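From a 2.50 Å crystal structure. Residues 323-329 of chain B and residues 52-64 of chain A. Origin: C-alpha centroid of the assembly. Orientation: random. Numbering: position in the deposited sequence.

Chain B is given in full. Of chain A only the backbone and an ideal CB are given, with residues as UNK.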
# COMPACT_ATOMS: atom_id res chain seq x y z
N GLU B 323 -11.47 0.04 12.31
CA GLU B 323 -12.64 0.54 13.03
C GLU B 323 -12.68 2.07 13.10
O GLU B 323 -13.71 2.68 12.80
CB GLU B 323 -12.65 -0.04 14.45
CG GLU B 323 -13.90 0.19 15.29
CD GLU B 323 -13.91 -0.70 16.54
OE1 GLU B 323 -14.83 -0.56 17.38
OE2 GLU B 323 -12.99 -1.55 16.69
N LYS B 324 -11.56 2.68 13.46
CA LYS B 324 -11.51 4.13 13.58
C LYS B 324 -11.65 4.90 12.28
O LYS B 324 -12.26 5.99 12.29
CB LYS B 324 -10.25 4.55 14.33
CG LYS B 324 -10.26 4.06 15.76
CD LYS B 324 -9.16 4.66 16.61
CE LYS B 324 -9.26 4.09 18.03
NZ LYS B 324 -8.12 4.52 18.87
N VAL B 325 -11.12 4.39 11.17
CA VAL B 325 -11.30 5.13 9.92
C VAL B 325 -12.67 4.81 9.35
O VAL B 325 -13.03 5.29 8.28
CB VAL B 325 -10.17 4.87 8.87
CG1 VAL B 325 -8.82 4.98 9.55
CG2 VAL B 325 -10.33 3.55 8.20
N GLY B 326 -13.42 3.97 10.06
CA GLY B 326 -14.79 3.68 9.69
C GLY B 326 -15.20 2.63 8.69
O GLY B 326 -16.35 2.64 8.22
N LEU B 327 -14.29 1.72 8.34
CA LEU B 327 -14.61 0.67 7.39
C LEU B 327 -15.66 -0.28 7.97
O LEU B 327 -15.71 -0.51 9.19
CB LEU B 327 -13.35 -0.13 7.03
CG LEU B 327 -12.12 0.66 6.56
CD1 LEU B 327 -10.99 -0.32 6.31
CD2 LEU B 327 -12.43 1.49 5.30
N LEU B 328 -16.50 -0.82 7.09
CA LEU B 328 -17.52 -1.79 7.43
C LEU B 328 -16.85 -3.11 7.84
O LEU B 328 -16.10 -3.70 7.07
CB LEU B 328 -18.38 -2.07 6.21
CG LEU B 328 -19.43 -3.15 6.42
CD1 LEU B 328 -20.43 -2.70 7.50
CD2 LEU B 328 -20.13 -3.43 5.07
N LEU B 329 -17.10 -3.57 9.06
CA LEU B 329 -16.49 -4.82 9.49
C LEU B 329 -17.42 -5.99 9.17
O LEU B 329 -18.64 -5.90 9.29
CB LEU B 329 -16.14 -4.77 10.99
CG LEU B 329 -15.15 -3.66 11.42
CD1 LEU B 329 -14.95 -3.77 12.92
CD2 LEU B 329 -13.79 -3.75 10.69
N UNK A 52 -12.65 15.54 4.32
CA UNK A 52 -14.03 15.64 3.85
C UNK A 52 -14.95 14.43 4.08
O UNK A 52 -16.09 14.61 4.49
CB UNK A 52 -14.00 15.93 2.35
N UNK A 53 -14.48 13.21 3.79
CA UNK A 53 -15.32 12.02 4.01
C UNK A 53 -15.54 11.86 5.53
O UNK A 53 -14.68 12.23 6.34
CB UNK A 53 -14.67 10.77 3.41
N UNK A 54 -16.71 11.36 5.92
CA UNK A 54 -17.00 11.22 7.35
C UNK A 54 -16.83 9.78 7.80
O UNK A 54 -17.65 8.93 7.50
CB UNK A 54 -18.42 11.70 7.66
N UNK A 55 -15.77 9.49 8.54
CA UNK A 55 -15.54 8.13 9.00
C UNK A 55 -16.64 7.52 9.86
O UNK A 55 -16.84 6.30 9.84
CB UNK A 55 -14.23 8.10 9.79
N UNK A 56 -17.35 8.34 10.62
CA UNK A 56 -18.41 7.81 11.47
C UNK A 56 -19.60 7.41 10.58
O UNK A 56 -20.57 6.83 11.04
CB UNK A 56 -18.83 8.84 12.52
N UNK A 57 -19.49 7.72 9.31
CA UNK A 57 -20.56 7.44 8.40
C UNK A 57 -20.27 6.44 7.25
O UNK A 57 -21.21 6.00 6.57
CB UNK A 57 -21.01 8.77 7.80
N UNK A 58 -19.00 6.05 7.07
CA UNK A 58 -18.62 5.17 5.95
C UNK A 58 -19.08 3.72 6.01
O UNK A 58 -19.43 3.14 4.99
CB UNK A 58 -17.09 5.17 5.83
N UNK A 59 -19.06 3.11 7.19
CA UNK A 59 -19.51 1.73 7.32
C UNK A 59 -20.97 1.62 6.84
O UNK A 59 -21.31 0.76 6.02
CB UNK A 59 -19.37 1.25 8.77
N UNK A 60 -21.82 2.52 7.33
CA UNK A 60 -23.22 2.51 6.92
C UNK A 60 -23.37 2.77 5.42
O UNK A 60 -24.18 2.11 4.77
CB UNK A 60 -24.01 3.55 7.71
N UNK A 61 -22.60 3.73 4.88
CA UNK A 61 -22.70 4.02 3.45
C UNK A 61 -22.24 2.83 2.61
O UNK A 61 -22.76 2.60 1.52
CB UNK A 61 -21.87 5.26 3.10
N UNK A 62 -21.29 2.07 3.13
CA UNK A 62 -20.80 0.92 2.40
C UNK A 62 -21.84 -0.17 2.38
O UNK A 62 -22.03 -0.84 1.36
CB UNK A 62 -19.50 0.40 3.01
N UNK A 63 -22.53 -0.33 3.50
CA UNK A 63 -23.55 -1.36 3.63
C UNK A 63 -24.76 -1.01 2.76
O UNK A 63 -25.38 -1.91 2.18
CB UNK A 63 -23.97 -1.52 5.09
N UNK A 64 -25.11 0.28 2.69
CA UNK A 64 -26.25 0.73 1.89
C UNK A 64 -25.91 0.57 0.41
O UNK A 64 -26.79 0.28 -0.38
CB UNK A 64 -26.61 2.18 2.21

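Position 52 of chain A has nothing of chain B within reach of its ideal CB, so the contact sets no preference; the residue is Ala A52. At 53, CA-to-CB points toward chain B, but the ideal CB is still 7.5 Å from Val B325 O, a carbonyl oxygen beyond the end of its helix. A long side chain ending in a donor would suit, whether aromatic or flexible. Tyr A53 fills the role: its OH donates to Val B325 O at 2.8 Å.

Position 54 points away and precedes a helical run, where Asp, Asn, Ser or Thr commonly caps. Asp A54 does so, its OD2 accepting from the backbone N of position 56 at 3.1 Å.

At 55, phi is -59° and the ideal CB lies 3.4 Å from Val B325 O and 3.8 Å from Lys B324 O. A small or compact residue fits, and this phi admits proline. The residue is Pro A55. Its backbone O meets Gly B326 CA at 3.3 Å in a CA-H...O contact, an approach permitted by the glycine: a CB on Gly B326 would sit 2.1 Å from Pro A55 O.

Positions 56 and 57 point away, leaving many polar choices. Ser A56 reinforces the cap, OG donating to Asp A54 OD2 at 2.9 Å; Thr A57 makes no contact with chain B.

Position 58 points toward chain B, its ideal CB 3.6 Å from Gly B326 O, with the methyls of Leu B327 farther out. Leu, Ile or Met would suit. Leu A58 brings CD2 to 4.1 Å from Leu B327 CD2.

At 59 the CB points sideways, yet the ideal atom is 3.4 Å from Gly B326 O and 3.8 Å from Leu B328 CA. Such close quarters favour a small side chain, and Ala A59 packs its CB 4.3 Å from Leu B328 CD1.

Positions 60 and 61 do not touch chain B, so polar residues are reasonable: Gln A60 and Arg A61.

Position 62 points toward chain B, its ideal CB 4.2 Å from Leu B328 CB; Val, Thr or Ile could pack here. Thr A62 sets CG2 3.8 Å from Leu B328 CD2, while OG1 accepts from a water (3.0 Å to its O) that in turn accepts from Leu B328 N (2.7 Å to the same O).

At 63, sideways, the ideal CB is 4.3 Å from Leu B328 CD2, suiting apolar residues; Phe A63 makes this contact through CB while its ring leads away. Position 64, out of reach, is Glu A64.

Chain A (52-64) AYDPSTLAQRTFE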
# COMPACT_ATOMS: atom_id res chain seq x y z
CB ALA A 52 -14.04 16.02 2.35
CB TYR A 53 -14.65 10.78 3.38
CG TYR A 53 -13.86 9.90 4.32
CD1 TYR A 53 -14.42 8.74 4.84
CD2 TYR A 53 -12.57 10.24 4.71
CE1 TYR A 53 -13.73 7.94 5.73
CE2 TYR A 53 -11.86 9.44 5.61
CZ TYR A 53 -12.45 8.29 6.11
OH TYR A 53 -11.77 7.50 7.02
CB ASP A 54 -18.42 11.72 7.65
CG ASP A 54 -18.75 11.69 9.14
OD1 ASP A 54 -19.90 12.04 9.48
OD2 ASP A 54 -17.87 11.33 9.98
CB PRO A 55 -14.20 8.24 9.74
CG PRO A 55 -14.17 9.66 10.19
CD PRO A 55 -14.69 10.39 9.00
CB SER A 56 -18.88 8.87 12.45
OG SER A 56 -19.65 9.85 11.76
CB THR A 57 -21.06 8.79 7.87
OG1 THR A 57 -22.44 8.93 8.22
CG2 THR A 57 -20.83 8.96 6.40
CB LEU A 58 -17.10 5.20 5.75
CG LEU A 58 -16.43 4.42 4.62
CD1 LEU A 58 -17.00 4.83 3.28
CD2 LEU A 58 -14.93 4.68 4.68
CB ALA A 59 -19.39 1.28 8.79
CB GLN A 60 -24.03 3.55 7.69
CG GLN A 60 -25.56 3.55 7.41
CD GLN A 60 -26.23 2.18 7.71
OE1 GLN A 60 -25.79 1.45 8.61
NE2 GLN A 60 -27.32 1.85 6.97
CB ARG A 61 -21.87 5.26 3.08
CG ARG A 61 -22.62 6.57 3.20
CD ARG A 61 -21.69 7.70 3.54
NE ARG A 61 -20.60 7.82 2.59
CZ ARG A 61 -19.37 8.20 2.93
NH1 ARG A 61 -19.10 8.49 4.20
NH2 ARG A 61 -18.42 8.30 2.00
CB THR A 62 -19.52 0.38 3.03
OG1 THR A 62 -18.50 1.38 2.93
CG2 THR A 62 -19.08 -0.91 2.36
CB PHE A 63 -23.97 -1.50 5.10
CG PHE A 63 -25.21 -2.31 5.29
CD1 PHE A 63 -25.16 -3.68 5.33
CD2 PHE A 63 -26.46 -1.68 5.34
CE1 PHE A 63 -26.32 -4.43 5.41
CE2 PHE A 63 -27.62 -2.41 5.42
CZ PHE A 63 -27.55 -3.79 5.46
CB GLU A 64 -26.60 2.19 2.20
CG GLU A 64 -27.31 2.39 3.53
CD GLU A 64 -27.51 3.87 3.90
OE1 GLU A 64 -26.98 4.76 3.18
OE2 GLU A 64 -28.19 4.15 4.92
O HOH W 1 -16.21 0.28 4.60
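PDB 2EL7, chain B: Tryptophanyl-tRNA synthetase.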